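Long-range contacts in membrane-bound protease PH1510 (Pyrococcus horikoshii, PDB 6M4B), which cleaves proteins preferentially near hydrophobic or aromatic residues as a membrane-bound serine protease and degrades a stomatin homolog in vitro: residues A6-Q14 with N199-L208; T86-I95 with Y132-R142. The protein carries 1 engineered substitution. One frame throughout, in Å; residues are numbered along the deposited sequence.

Contact 1 of 2, residues A6-Q14 with N199-L208; sequences AKNIVYVAQ and NFTNVEVRYL
N199 meets the side chain of N8: N8 ND2 donates to N199 O at 2.8 Å, approaching from above the carbonyl plane, and makes a weak bond to N202 O. With CG anti to the backbone N (chi1 -160°), the N8 amide reaches these two carbonyls of the turn. F200 brings its ring to V10, CE1 lying 3.4 Å from V10 CG2. From E204 the chains run as parallel strands, and strand 204-207 forms the border of the sheet beside strand 9-16. E204 N donates to N8 O at 2.8 Å, and the ladder continues through V10 and V12 to L208 N. R206 lays its extended chain beside the Y11 ring; I9 CD1 sits over one guanidinium face, 3.3 Å from R206 NH2, while the same NH2 reaches Y11 OH at the edge in a weak bond; that hydroxyl also bonds weakly to D37. On the side of the sheet carrying V10, V12 and V205, the Y207 ring turns its face to V12 CB, 4.2 Å from the centroid. L208 CD2 lies 3.6 Å from Y11 CD1. Backbone bonds thus set the register around buried V10 and V12, while a water accepting from both K7 NZ and R206 NH1 probably eases the proximity of these like charges.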
loop_
_atom_site.group_PDB
_atom_site.type_symbol
_atom_site.label_atom_id
_atom_site.label_comp_id
_atom_site.label_asym_id
_atom_site.label_seq_id
_atom_site.Cartn_x
_atom_site.Cartn_y
_atom_site.Cartn_z
ATOM N N ALA A 6 10.285 19.879 26.983
ATOM C CA ALA A 6 10.082 19.394 25.594
ATOM C C ALA A 6 10.970 20.086 24.541
ATOM O O ALA A 6 10.892 21.301 24.381
ATOM C CB ALA A 6 8.605 19.524 25.198
ATOM N N LYS A 7 11.842 19.309 23.883
ATOM C CA LYS A 7 12.646 19.778 22.747
ATOM C C LYS A 7 12.189 19.251 21.367
ATOM O O LYS A 7 11.459 18.268 21.239
ATOM C CB LYS A 7 14.150 19.481 22.972
ATOM C CG LYS A 7 14.553 18.011 23.268
ATOM C CD LYS A 7 14.940 17.791 24.731
ATOM C CE LYS A 7 14.620 16.350 25.179
ATOM N NZ LYS A 7 15.273 15.936 26.461
ATOM N N ASN A 8 12.601 19.969 20.334
ATOM C CA ASN A 8 12.144 19.774 18.991
ATOM C C ASN A 8 13.338 19.072 18.395
ATOM O O ASN A 8 14.364 19.682 18.108
ATOM C CB ASN A 8 11.889 21.162 18.375
ATOM C CG ASN A 8 10.963 21.130 17.144
ATOM O OD1 ASN A 8 10.345 20.133 16.842
ATOM N ND2 ASN A 8 10.900 22.235 16.421
ATOM N N ILE A 9 13.223 17.761 18.248
ATOM C CA ILE A 9 14.314 16.944 17.765
ATOM C C ILE A 9 14.046 16.444 16.332
ATOM O O ILE A 9 12.975 15.886 16.049
ATOM C CB ILE A 9 14.517 15.742 18.705
ATOM C CG1 ILE A 9 15.041 16.255 20.053
ATOM C CG2 ILE A 9 15.503 14.752 18.115
ATOM C CD1 ILE A 9 14.895 15.283 21.206
ATOM N N VAL A 10 15.047 16.580 15.471
ATOM C CA VAL A 10 15.048 15.918 14.190
ATOM C C VAL A 10 16.181 14.892 14.144
ATOM O O VAL A 10 17.348 15.228 14.328
ATOM C CB VAL A 10 15.168 16.913 13.019
ATOM C CG1 VAL A 10 15.264 16.181 11.680
ATOM C CG2 VAL A 10 13.929 17.805 12.998
ATOM N N TYR A 11 15.819 13.645 13.876
ATOM C CA TYR A 11 16.821 12.604 13.657
ATOM C C TYR A 11 17.215 12.562 12.197
ATOM O O TYR A 11 16.441 12.961 11.323
ATOM C CB TYR A 11 16.320 11.265 14.136
ATOM C CG TYR A 11 16.307 11.165 15.659
ATOM C CD1 TYR A 11 17.485 10.903 16.365
ATOM C CD2 TYR A 11 15.135 11.337 16.382
ATOM C CE1 TYR A 11 17.482 10.788 17.735
ATOM C CE2 TYR A 11 15.119 11.223 17.763
ATOM C CZ TYR A 11 16.292 10.948 18.433
ATOM O OH TYR A 11 16.283 10.846 19.794
ATOM N N VAL A 12 18.444 12.132 11.954
ATOM C CA VAL A 12 19.002 11.962 10.621
ATOM C C VAL A 12 19.629 10.561 10.598
ATOM O O VAL A 12 20.405 10.243 11.489
ATOM C CB VAL A 12 20.064 13.026 10.294
ATOM C CG1 VAL A 12 20.668 12.819 8.931
ATOM C CG2 VAL A 12 19.465 14.428 10.342
ATOM N N ALA A 13 19.288 9.737 9.605
ATOM C CA ALA A 13 19.982 8.489 9.387
ATOM C C ALA A 13 20.374 8.364 7.942
ATOM O O ALA A 13 19.926 9.129 7.089
ATOM C CB ALA A 13 19.125 7.331 9.814
ATOM N N GLN A 14 21.239 7.415 7.672
ATOM C CA GLN A 14 21.774 7.208 6.343
ATOM C C GLN A 14 21.389 5.803 5.943
ATOM O O GLN A 14 21.534 4.871 6.749
ATOM C CB GLN A 14 23.272 7.295 6.330
ATOM C CG GLN A 14 23.861 8.640 6.686
ATOM C CD GLN A 14 25.334 8.720 6.362
ATOM O OE1 GLN A 14 25.718 9.137 5.270
ATOM N NE2 GLN A 14 26.168 8.308 7.305
ATOM N N ASN A 199 7.829 22.022 11.797
ATOM C CA ASN A 199 8.346 23.155 12.559
ATOM C C ASN A 199 9.788 22.962 12.828
ATOM O O ASN A 199 10.187 22.159 13.691
ATOM C CB ASN A 199 7.599 23.294 13.855
ATOM C CG ASN A 199 8.254 24.282 14.804
ATOM O OD1 ASN A 199 9.091 25.101 14.434
ATOM N ND2 ASN A 199 7.856 24.191 16.051
ATOM N N PHE A 200 10.588 23.680 12.051
ATOM C CA PHE A 200 12.022 23.509 12.122
ATOM C C PHE A 200 12.746 24.792 12.442
ATOM O O PHE A 200 13.949 24.910 12.241
ATOM C CB PHE A 200 12.564 23.001 10.769
ATOM C CG PHE A 200 12.146 21.587 10.391
ATOM C CD1 PHE A 200 12.016 20.551 11.349
ATOM C CD2 PHE A 200 12.005 21.277 9.079
ATOM C CE1 PHE A 200 11.710 19.272 10.953
ATOM C CE2 PHE A 200 11.692 19.995 8.669
ATOM C CZ PHE A 200 11.554 19.003 9.589
ATOM N N THR A 201 12.042 25.752 12.988
ATOM C CA THR A 201 12.666 27.022 13.291
ATOM C C THR A 201 13.859 26.863 14.252
ATOM O O THR A 201 14.932 27.339 13.961
ATOM C CB THR A 201 11.604 27.944 13.849
ATOM O OG1 THR A 201 10.518 27.968 12.905
ATOM C CG2 THR A 201 12.193 29.371 14.099
ATOM N N ASN A 202 13.675 26.133 15.342
ATOM C CA ASN A 202 14.767 25.809 16.273
ATOM C C ASN A 202 14.695 24.376 16.625
ATOM O O ASN A 202 13.752 23.940 17.303
ATOM C CB ASN A 202 14.638 26.642 17.540
ATOM C CG ASN A 202 14.932 28.085 17.272
ATOM O OD1 ASN A 202 14.051 28.932 17.265
ATOM N ND2 ASN A 202 16.178 28.357 16.966
ATOM N N VAL A 203 15.666 23.618 16.154
ATOM C CA VAL A 203 15.578 22.172 16.229
ATOM C C VAL A 203 16.929 21.574 16.582
ATOM O O VAL A 203 17.930 22.153 16.277
ATOM C CB VAL A 203 15.005 21.646 14.927
ATOM C CG1 VAL A 203 15.826 22.100 13.760
ATOM C CG2 VAL A 203 15.005 20.153 14.944
ATOM N N GLU A 204 16.937 20.479 17.345
ATOM C CA GLU A 204 18.173 19.778 17.679
ATOM C C GLU A 204 18.349 18.628 16.742
ATOM O O GLU A 204 17.602 17.680 16.797
ATOM C CB GLU A 204 18.149 19.276 19.120
ATOM C CG GLU A 204 18.165 20.428 20.122
ATOM C CD GLU A 204 18.011 19.994 21.569
ATOM O OE1 GLU A 204 18.783 19.077 21.977
ATOM O OE2 GLU A 204 17.154 20.619 22.280
ATOM N N VAL A 205 19.351 18.704 15.885
ATOM C CA VAL A 205 19.634 17.628 14.953
ATOM C C VAL A 205 20.404 16.539 15.695
ATOM O O VAL A 205 21.376 16.841 16.324
ATOM C CB VAL A 205 20.466 18.143 13.792
ATOM C CG1 VAL A 205 20.823 16.994 12.845
ATOM C CG2 VAL A 205 19.704 19.256 13.063
ATOM N N ARG A 206 19.950 15.291 15.649
ATOM C CA ARG A 206 20.697 14.140 16.209
ATOM C C ARG A 206 20.890 13.045 15.161
ATOM O O ARG A 206 19.960 12.707 14.455
ATOM C CB ARG A 206 19.967 13.554 17.404
ATOM C CG ARG A 206 19.816 14.505 18.571
ATOM C CD ARG A 206 19.050 13.813 19.680
ATOM N NE ARG A 206 18.985 14.621 20.903
ATOM C CZ ARG A 206 18.207 14.347 21.946
ATOM N NH1 ARG A 206 18.216 15.155 22.997
ATOM N NH2 ARG A 206 17.410 13.278 21.944
ATOM N N TYR A 207 22.096 12.522 15.037
ATOM C CA TYR A 207 22.429 11.508 14.029
ATOM C C TYR A 207 22.227 10.134 14.630
ATOM O O TYR A 207 22.595 9.904 15.742
ATOM C CB TYR A 207 23.840 11.737 13.430
ATOM C CG TYR A 207 23.869 12.947 12.511
ATOM C CD1 TYR A 207 23.900 14.222 13.030
ATOM C CD2 TYR A 207 23.793 12.815 11.099
ATOM C CE1 TYR A 207 23.874 15.357 12.199
ATOM C CE2 TYR A 207 23.785 13.947 10.254
ATOM C CZ TYR A 207 23.808 15.217 10.809
ATOM O OH TYR A 207 23.798 16.397 10.061
ATOM N N LEU A 208 21.555 9.250 13.909
ATOM C CA LEU A 208 21.416 7.874 14.335
ATOM C C LEU A 208 22.418 7.089 13.556
ATOM O O LEU A 208 22.573 7.293 12.334
ATOM C CB LEU A 208 20.023 7.320 14.047
ATOM C CG LEU A 208 18.919 7.987 14.845
ATOM C CD1 LEU A 208 17.594 7.500 14.330
ATOM C CD2 LEU A 208 19.062 7.703 16.337
HETATM O O HOH W 1 17.464 14.609 25.505
HETATM O O HOH W 2 11.218 25.434 16.353
HETATM O O HOH W 3 22.721 5.796 9.946
#

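Contact 2 of 2, residues T86-I95 with Y132-R142; sequences TYIALGSHLI and YIKSLAQESGR
In this ClpP/crotonase-type protease domain, the helix 84-90, which follows the nucleophile position, packs against the C-terminal half of helix 123-139; the axes of segments 86-90 and 132-139 approach to 9.5 Å, their directions 27° apart. I133 sets CD1 over one face of the Y87 ring, 4.0 Å from its centroid, and its CG1 anti to the backbone N (chi1 -152°) also carries that branch to L90 CD1. L136 CD1 comes to the edge of the same ring. Y132 meets Y87 rim to rim, Y132 CD2 lying 3.5 Å from Y87 CD2. A water donates to both L90 O and L136 O, bridging the helix end to its neighbour. Helix 123-139 closes in a Schellman motif with G141 at positive phi, and the chain then sends R142 to the turn after helix 84-90. I95 CD1 is centred over one face of its guanidinium, and E169 gives NH2 a salt bridge. A leucine in place of R142 would probably leave S92 O without its two donors and E169 without its charged mate. Both end nitrogens converge on that one carbonyl oxygen, which lies in the guanidinium plane: R142 NH1 to S92 O is 2.8 Å and R142 NH2 to S92 O is 3.1 Å.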
loop_
_atom_site.group_PDB
_atom_site.type_symbol
_atom_site.label_atom_id
_atom_site.label_comp_id
_atom_site.label_asym_id
_atom_site.label_seq_id
_atom_site.Cartn_x
_atom_site.Cartn_y
_atom_site.Cartn_z
ATOM N N THR A 86 12.901 5.276 -5.827
ATOM C CA THR A 86 11.979 6.309 -6.228
ATOM C C THR A 86 10.658 6.197 -5.484
ATOM O O THR A 86 10.110 7.207 -5.057
ATOM C CB THR A 86 11.758 6.224 -7.708
ATOM O OG1 THR A 86 13.022 6.441 -8.366
ATOM C CG2 THR A 86 10.797 7.247 -8.182
ATOM N N TYR A 87 10.190 4.951 -5.290
ATOM C CA TYR A 87 8.954 4.644 -4.617
ATOM C C TYR A 87 9.042 5.000 -3.119
ATOM O O TYR A 87 8.092 5.504 -2.556
ATOM C CB TYR A 87 8.592 3.136 -4.731
ATOM C CG TYR A 87 8.314 2.599 -6.154
ATOM C CD1 TYR A 87 9.352 2.298 -7.039
ATOM C CD2 TYR A 87 7.014 2.313 -6.570
ATOM C CE1 TYR A 87 9.098 1.770 -8.293
ATOM C CE2 TYR A 87 6.766 1.759 -7.798
ATOM C CZ TYR A 87 7.803 1.478 -8.647
ATOM O OH TYR A 87 7.553 0.959 -9.858
ATOM N N ILE A 88 10.189 4.739 -2.492
ATOM C CA ILE A 88 10.413 5.097 -1.089
ATOM C C ILE A 88 10.256 6.602 -0.954
ATOM O O ILE A 88 9.517 7.074 -0.110
ATOM C CB ILE A 88 11.819 4.616 -0.618
ATOM C CG1 ILE A 88 11.902 3.066 -0.619
ATOM C CG2 ILE A 88 12.163 5.099 0.801
ATOM C CD1 ILE A 88 13.310 2.503 -0.506
ATOM N N ALA A 89 10.894 7.344 -1.858
ATOM C CA ALA A 89 10.733 8.776 -1.902
ATOM C C ALA A 89 9.282 9.225 -2.128
ATOM O O ALA A 89 8.748 9.987 -1.289
ATOM C CB ALA A 89 11.619 9.374 -2.963
ATOM N N LEU A 90 8.621 8.721 -3.191
ATOM C CA LEU A 90 7.214 9.068 -3.439
ATOM C C LEU A 90 6.251 8.685 -2.345
ATOM O O LEU A 90 5.193 9.314 -2.195
ATOM C CB LEU A 90 6.726 8.539 -4.777
ATOM C CG LEU A 90 7.454 9.094 -5.972
ATOM C CD1 LEU A 90 7.091 8.287 -7.200
ATOM C CD2 LEU A 90 7.083 10.561 -6.170
ATOM N N GLY A 91 6.606 7.694 -1.540
ATOM C CA GLY A 91 5.775 7.270 -0.424
ATOM C C GLY A 91 5.940 8.062 0.848
ATOM O O GLY A 91 5.263 7.789 1.842
ATOM N N SER A 92 6.767 9.087 0.817
ATOM C CA SER A 92 7.207 9.759 2.029
ATOM C C SER A 92 6.549 11.117 2.172
ATOM O O SER A 92 5.946 11.661 1.233
ATOM C CB SER A 92 8.741 9.905 2.018
ATOM O OG SER A 92 9.146 11.055 1.273
ATOM N N HIS A 93 6.675 11.662 3.377
ATOM C CA HIS A 93 6.023 12.908 3.751
ATOM C C HIS A 93 6.571 14.130 3.049
ATOM O O HIS A 93 5.872 15.116 2.908
ATOM C CB HIS A 93 6.106 13.070 5.263
ATOM C CG HIS A 93 5.379 12.010 6.005
ATOM N ND1 HIS A 93 5.963 10.816 6.354
ATOM C CD2 HIS A 93 4.100 11.951 6.460
ATOM C CE1 HIS A 93 5.079 10.060 6.989
ATOM N NE2 HIS A 93 3.940 10.726 7.054
ATOM N N LEU A 94 7.852 14.075 2.680
ATOM C CA LEU A 94 8.531 15.169 2.035
ATOM C C LEU A 94 9.783 14.628 1.342
ATOM O O LEU A 94 10.446 13.757 1.890
ATOM C CB LEU A 94 8.946 16.227 3.065
ATOM C CG LEU A 94 9.172 17.642 2.507
ATOM C CD1 LEU A 94 7.827 18.258 2.282
ATOM C CD2 LEU A 94 9.947 18.558 3.456
ATOM N N ILE A 95 10.087 15.124 0.147
ATOM C CA ILE A 95 11.264 14.692 -0.554
ATOM C C ILE A 95 12.128 15.901 -0.750
ATOM O O ILE A 95 11.656 16.923 -1.245
ATOM C CB ILE A 95 10.956 14.073 -1.950
ATOM C CG1 ILE A 95 9.960 12.903 -1.848
ATOM C CG2 ILE A 95 12.235 13.564 -2.574
ATOM C CD1 ILE A 95 9.280 12.594 -3.178
ATOM N N TYR A 132 0.743 1.235 -8.922
ATOM C CA TYR A 132 1.279 1.496 -7.578
ATOM C C TYR A 132 2.041 2.851 -7.479
ATOM O O TYR A 132 1.750 3.674 -6.590
ATOM C CB TYR A 132 2.153 0.374 -7.154
ATOM C CG TYR A 132 2.700 0.471 -5.784
ATOM C CD1 TYR A 132 1.869 0.382 -4.680
ATOM C CD2 TYR A 132 4.072 0.601 -5.567
ATOM C CE1 TYR A 132 2.352 0.467 -3.398
ATOM C CE2 TYR A 132 4.582 0.636 -4.284
ATOM C CZ TYR A 132 3.747 0.603 -3.212
ATOM O OH TYR A 132 4.269 0.648 -1.954
ATOM N N ILE A 133 2.921 3.117 -8.435
ATOM C CA ILE A 133 3.724 4.345 -8.425
ATOM C C ILE A 133 2.844 5.593 -8.610
ATOM O O ILE A 133 3.031 6.593 -7.916
ATOM C CB ILE A 133 4.884 4.315 -9.433
ATOM C CG1 ILE A 133 6.027 5.207 -8.922
ATOM C CG2 ILE A 133 4.446 4.712 -10.854
ATOM C CD1 ILE A 133 7.253 5.177 -9.782
ATOM N N LYS A 134 1.804 5.470 -9.422
ATOM C CA LYS A 134 0.856 6.547 -9.613
ATOM C C LYS A 134 0.035 6.838 -8.366
ATOM O O LYS A 134 -0.256 7.992 -8.058
ATOM C CB LYS A 134 -0.059 6.278 -10.790
ATOM C CG LYS A 134 0.593 6.542 -12.134
ATOM C CD LYS A 134 -0.311 6.182 -13.294
ATOM C CE LYS A 134 -1.522 7.100 -13.447
ATOM N NZ LYS A 134 -1.510 7.834 -14.725
ATOM N N SER A 135 -0.295 5.800 -7.628
ATOM C CA SER A 135 -1.006 5.944 -6.412
ATOM C C SER A 135 -0.157 6.674 -5.355
ATOM O O SER A 135 -0.707 7.499 -4.664
ATOM C CB SER A 135 -1.448 4.588 -5.872
ATOM O OG SER A 135 -0.406 3.817 -5.294
ATOM N N LEU A 136 1.145 6.357 -5.239
ATOM C CA LEU A 136 2.008 7.058 -4.309
ATOM C C LEU A 136 2.085 8.553 -4.692
ATOM O O LEU A 136 1.944 9.401 -3.824
ATOM C CB LEU A 136 3.398 6.431 -4.239
ATOM C CG LEU A 136 3.473 4.941 -3.854
ATOM C CD1 LEU A 136 4.919 4.540 -3.805
ATOM C CD2 LEU A 136 2.801 4.729 -2.512
ATOM N N ALA A 137 2.176 8.854 -5.987
ATOM C CA ALA A 137 2.118 10.218 -6.437
ATOM C C ALA A 137 0.797 10.916 -6.113
ATOM O O ALA A 137 0.804 12.016 -5.579
ATOM C CB ALA A 137 2.426 10.321 -7.935
ATOM N N GLN A 138 -0.328 10.277 -6.420
ATOM C CA GLN A 138 -1.642 10.886 -6.199
ATOM C C GLN A 138 -1.903 11.063 -4.730
ATOM O O GLN A 138 -2.455 12.054 -4.339
ATOM C CB GLN A 138 -2.796 10.083 -6.822
ATOM C CG GLN A 138 -2.610 9.805 -8.295
ATOM C CD GLN A 138 -3.320 10.785 -9.170
ATOM O OE1 GLN A 138 -3.698 11.892 -8.720
ATOM N NE2 GLN A 138 -3.498 10.404 -10.456
ATOM N N GLU A 139 -1.534 10.080 -3.927
ATOM C CA GLU A 139 -1.713 10.169 -2.494
ATOM C C GLU A 139 -0.946 11.367 -1.873
ATOM O O GLU A 139 -1.371 11.896 -0.869
ATOM C CB GLU A 139 -1.231 8.877 -1.816
ATOM C CG GLU A 139 -2.228 7.742 -1.984
ATOM C CD GLU A 139 -1.636 6.355 -1.771
ATOM O OE1 GLU A 139 -0.469 6.248 -1.303
ATOM O OE2 GLU A 139 -2.350 5.368 -2.097
ATOM N N SER A 140 0.200 11.713 -2.441
ATOM C CA SER A 140 1.018 12.793 -1.938
ATOM C C SER A 140 0.922 14.097 -2.733
ATOM O O SER A 140 1.735 14.993 -2.523
ATOM C CB SER A 140 2.464 12.313 -1.910
ATOM O OG SER A 140 2.929 11.953 -3.192
ATOM N N GLY A 141 -0.052 14.221 -3.653
ATOM C CA GLY A 141 -0.178 15.455 -4.436
ATOM C C GLY A 141 0.984 15.685 -5.391
ATOM O O GLY A 141 1.149 16.750 -5.878
ATOM N N ARG A 142 1.755 14.663 -5.717
ATOM C CA ARG A 142 2.876 14.795 -6.587
ATOM C C ARG A 142 2.494 14.383 -8.020
ATOM O O ARG A 142 1.465 13.797 -8.255
ATOM C CB ARG A 142 4.043 13.940 -6.042
ATOM C CG ARG A 142 4.623 14.493 -4.729
ATOM C CD ARG A 142 5.609 13.522 -4.117
ATOM N NE ARG A 142 6.076 14.026 -2.856
ATOM C CZ ARG A 142 6.104 13.386 -1.686
ATOM N NH1 ARG A 142 5.672 12.142 -1.531
ATOM N NH2 ARG A 142 6.603 14.021 -0.640
HETATM O O HOH W 4 2.790 8.904 -1.382
#

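Contacts 1 and 2 serve the same six-stranded parallel sheet at different strands: contact 1 adds strand 204-207 at one border, while contact 2 reaches strand 94-97, three strands from strand 9-16. Their centres are 23 Å apart and their nearest atoms about 6 Å, without touching. Along the chain contact 2 is nested within the loop that contact 1 closes. The active site belongs to the surroundings of contact 2: the side chain of T86 is about 6 Å from that of A83, the engineered alanine that stands in for the nucleophile, and about 3 Å from that of the substrate-binding C106. Contact 1 lies away from these sites, and only contact 2 meets the second subunit, through Y132, S135, Q138 and E139.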